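Local coordinates for protein-tyrosine-phosphatase (Shewanella sp., PDB 2Z72), which hydrolyses phosphate esters of protein tyrosine residues as a cold-active metallophosphatase of the calcineurin-like family, with two zinc ions bound, at residues M142-M147 and I198-V203. Numbering follows the deposited sequence.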
loop_
_atom_site.group_PDB
_atom_site.type_symbol
_atom_site.label_atom_id
_atom_site.label_comp_id
_atom_site.label_asym_id
_atom_site.label_seq_id
_atom_site.Cartn_x
_atom_site.Cartn_y
_atom_site.Cartn_z
ATOM N N MET A 142 4.492 13.145 3.458
ATOM C CA MET A 142 4.733 12.054 2.534
ATOM C C MET A 142 3.700 10.966 2.703
ATOM O O MET A 142 3.325 10.650 3.846
ATOM C CB MET A 142 6.097 11.369 2.715
ATOM C CG MET A 142 7.305 12.201 2.363
ATOM S SD MET A 142 8.854 11.283 2.413
ATOM C CE MET A 142 8.793 10.521 0.767
ATOM N N VAL A 143 3.326 10.326 1.575
ATOM C CA VAL A 143 2.717 9.017 1.627
ATOM C C VAL A 143 3.749 8.009 1.154
ATOM O O VAL A 143 4.338 8.140 0.076
ATOM C CB VAL A 143 1.497 8.947 0.659
ATOM C CG1 VAL A 143 0.993 7.527 0.517
ATOM C CG2 VAL A 143 0.409 9.901 1.108
ATOM N N HIS A 144 3.967 7.001 1.976
ATOM C CA HIS A 144 4.757 5.835 1.667
ATOM C C HIS A 144 3.783 4.704 1.373
ATOM O O HIS A 144 3.225 4.093 2.271
ATOM C CB HIS A 144 5.640 5.409 2.843
ATOM C CG HIS A 144 6.521 6.496 3.333
ATOM N ND1 HIS A 144 7.781 6.765 2.797
ATOM C CD2 HIS A 144 6.327 7.382 4.345
ATOM C CE1 HIS A 144 8.254 7.745 3.493
ATOM N NE2 HIS A 144 7.411 8.191 4.436
ATOM N N LEU A 145 3.566 4.441 0.063
ATOM C CA LEU A 145 2.775 3.278 -0.306
ATOM C C LEU A 145 3.753 2.134 -0.498
ATOM O O LEU A 145 4.589 2.201 -1.409
ATOM C CB LEU A 145 2.031 3.493 -1.603
ATOM C CG LEU A 145 1.267 2.273 -2.130
ATOM C CD1 LEU A 145 0.293 1.705 -1.097
ATOM C CD2 LEU A 145 0.563 2.628 -3.409
ATOM N N LEU A 146 3.699 1.126 0.363
ATOM C CA LEU A 146 4.580 -0.007 0.244
ATOM C C LEU A 146 3.898 -1.102 -0.557
ATOM O O LEU A 146 2.664 -1.288 -0.524
ATOM C CB LEU A 146 5.016 -0.600 1.586
ATOM C CG LEU A 146 5.556 0.414 2.577
ATOM C CD1 LEU A 146 6.019 -0.302 3.842
ATOM C CD2 LEU A 146 6.689 1.245 1.975
ATOM N N MET A 147 4.700 -1.876 -1.279
ATOM C CA MET A 147 4.200 -3.061 -1.984
ATOM C C MET A 147 3.894 -4.205 -1.047
ATOM O O MET A 147 4.720 -4.603 -0.230
ATOM C CB MET A 147 5.239 -3.569 -2.962
ATOM C CG MET A 147 5.616 -2.621 -4.077
ATOM S SD MET A 147 4.352 -2.527 -5.397
ATOM C CE MET A 147 4.713 -3.971 -6.326
ATOM N N ILE A 198 10.546 -0.026 4.694
ATOM C CA ILE A 198 11.115 1.284 5.056
ATOM C C ILE A 198 11.319 1.371 6.560
ATOM O O ILE A 198 10.751 0.620 7.351
ATOM C CB ILE A 198 10.264 2.461 4.544
ATOM C CG1 ILE A 198 8.908 2.567 5.252
ATOM C CG2 ILE A 198 10.131 2.408 3.047
ATOM C CD1 ILE A 198 8.164 3.854 4.961
ATOM N N LYS A 199 12.163 2.331 6.933
ATOM C CA LYS A 199 12.450 2.661 8.326
ATOM C C LYS A 199 12.188 4.131 8.530
ATOM O O LYS A 199 12.694 4.958 7.779
ATOM C CB LYS A 199 13.927 2.340 8.618
ATOM C CG LYS A 199 14.326 2.502 10.086
ATOM C CD LYS A 199 15.848 2.131 10.264
ATOM C CE LYS A 199 16.395 2.472 11.616
ATOM N NZ LYS A 199 17.849 2.207 11.554
ATOM N N ILE A 200 11.340 4.475 9.482
ATOM C CA ILE A 200 11.111 5.853 9.846
ATOM C C ILE A 200 11.377 5.957 11.350
ATOM O O ILE A 200 10.760 5.279 12.158
ATOM C CB ILE A 200 9.683 6.351 9.531
ATOM C CG1 ILE A 200 9.330 6.167 8.073
ATOM C CG2 ILE A 200 9.515 7.791 9.996
ATOM C CD1 ILE A 200 7.903 6.579 7.721
ATOM N N ASN A 201 12.329 6.800 11.717
ATOM C CA ASN A 201 12.703 6.960 13.144
ATOM C C ASN A 201 13.125 5.573 13.636
ATOM O O ASN A 201 13.974 4.941 12.996
ATOM C CB ASN A 201 11.587 7.612 13.967
ATOM C CG ASN A 201 11.095 8.915 13.359
ATOM O OD1 ASN A 201 11.849 9.653 12.717
ATOM N ND2 ASN A 201 9.818 9.206 13.668
ATOM N N ASP A 202 12.581 5.127 14.754
ATOM C CA ASP A 202 12.917 3.876 15.388
ATOM C C ASP A 202 11.899 2.786 15.070
ATOM O O ASP A 202 11.711 1.867 15.857
ATOM C CB ASP A 202 13.053 4.125 16.882
ATOM C CG ASP A 202 11.768 4.584 17.530
ATOM O OD1 ASP A 202 11.596 4.365 18.765
ATOM O OD2 ASP A 202 10.905 5.170 16.859
ATOM N N VAL A 203 11.279 2.844 13.867
ATOM C CA VAL A 203 10.234 1.894 13.498
ATOM C C VAL A 203 10.499 1.367 12.092
ATOM O O VAL A 203 10.809 2.139 11.169
ATOM C CB VAL A 203 8.844 2.549 13.570
ATOM C CG1 VAL A 203 7.759 1.540 13.257
ATOM C CG2 VAL A 203 8.619 3.204 14.921
#
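Ile198 sets its terminal methyl CD1 over one face of the His144 imidazole, a CH-pi contact in which CD1 lies 3.8 Å from the ring centroid and 26° off the ring normal. The methyl is displaced toward the rim: it sits 3.5 Å from His144 CG and about as close to CB and ND1. A chi1 of 68° puts Ile198 CG1 between the backbone N and the carbonyl carbon, and the extended chi2 then carries CD1 out to the ring. Ile200, two residues along the same strand, meets the other end of the imidazole, its CD1 obliquely placed 3.7 Å from His144 NE2. That nitrogen is hydrogen-bonded to His108 ND1, and Tyr67 meets the His144 ring edge-to-face. No hydrogen bond joins the two segments. The contact is apolar packing across the central beta sandwich of the calcineurin-like phosphoesterase fold, strand 142-145 belonging to one sheet and strand 197-200 to the other. With an alanine at His144, the CD1 methyls of Ile198 and Ile200 would probably face a gap, and His108 ND1 would lose this partner. Leu146, its side chain about 11 Å from a bound zinc ion, follows the end of its strand and crosses Ile198 at an angle, with CD2 3.8 Å from Ile198 CG2, the branch not used on the imidazole. A type II' turn from Ile200 to Val203 joins strand 197-200 to the antiparallel strand 203-206, whose Tyr205 touches Leu146 and both isoleucines.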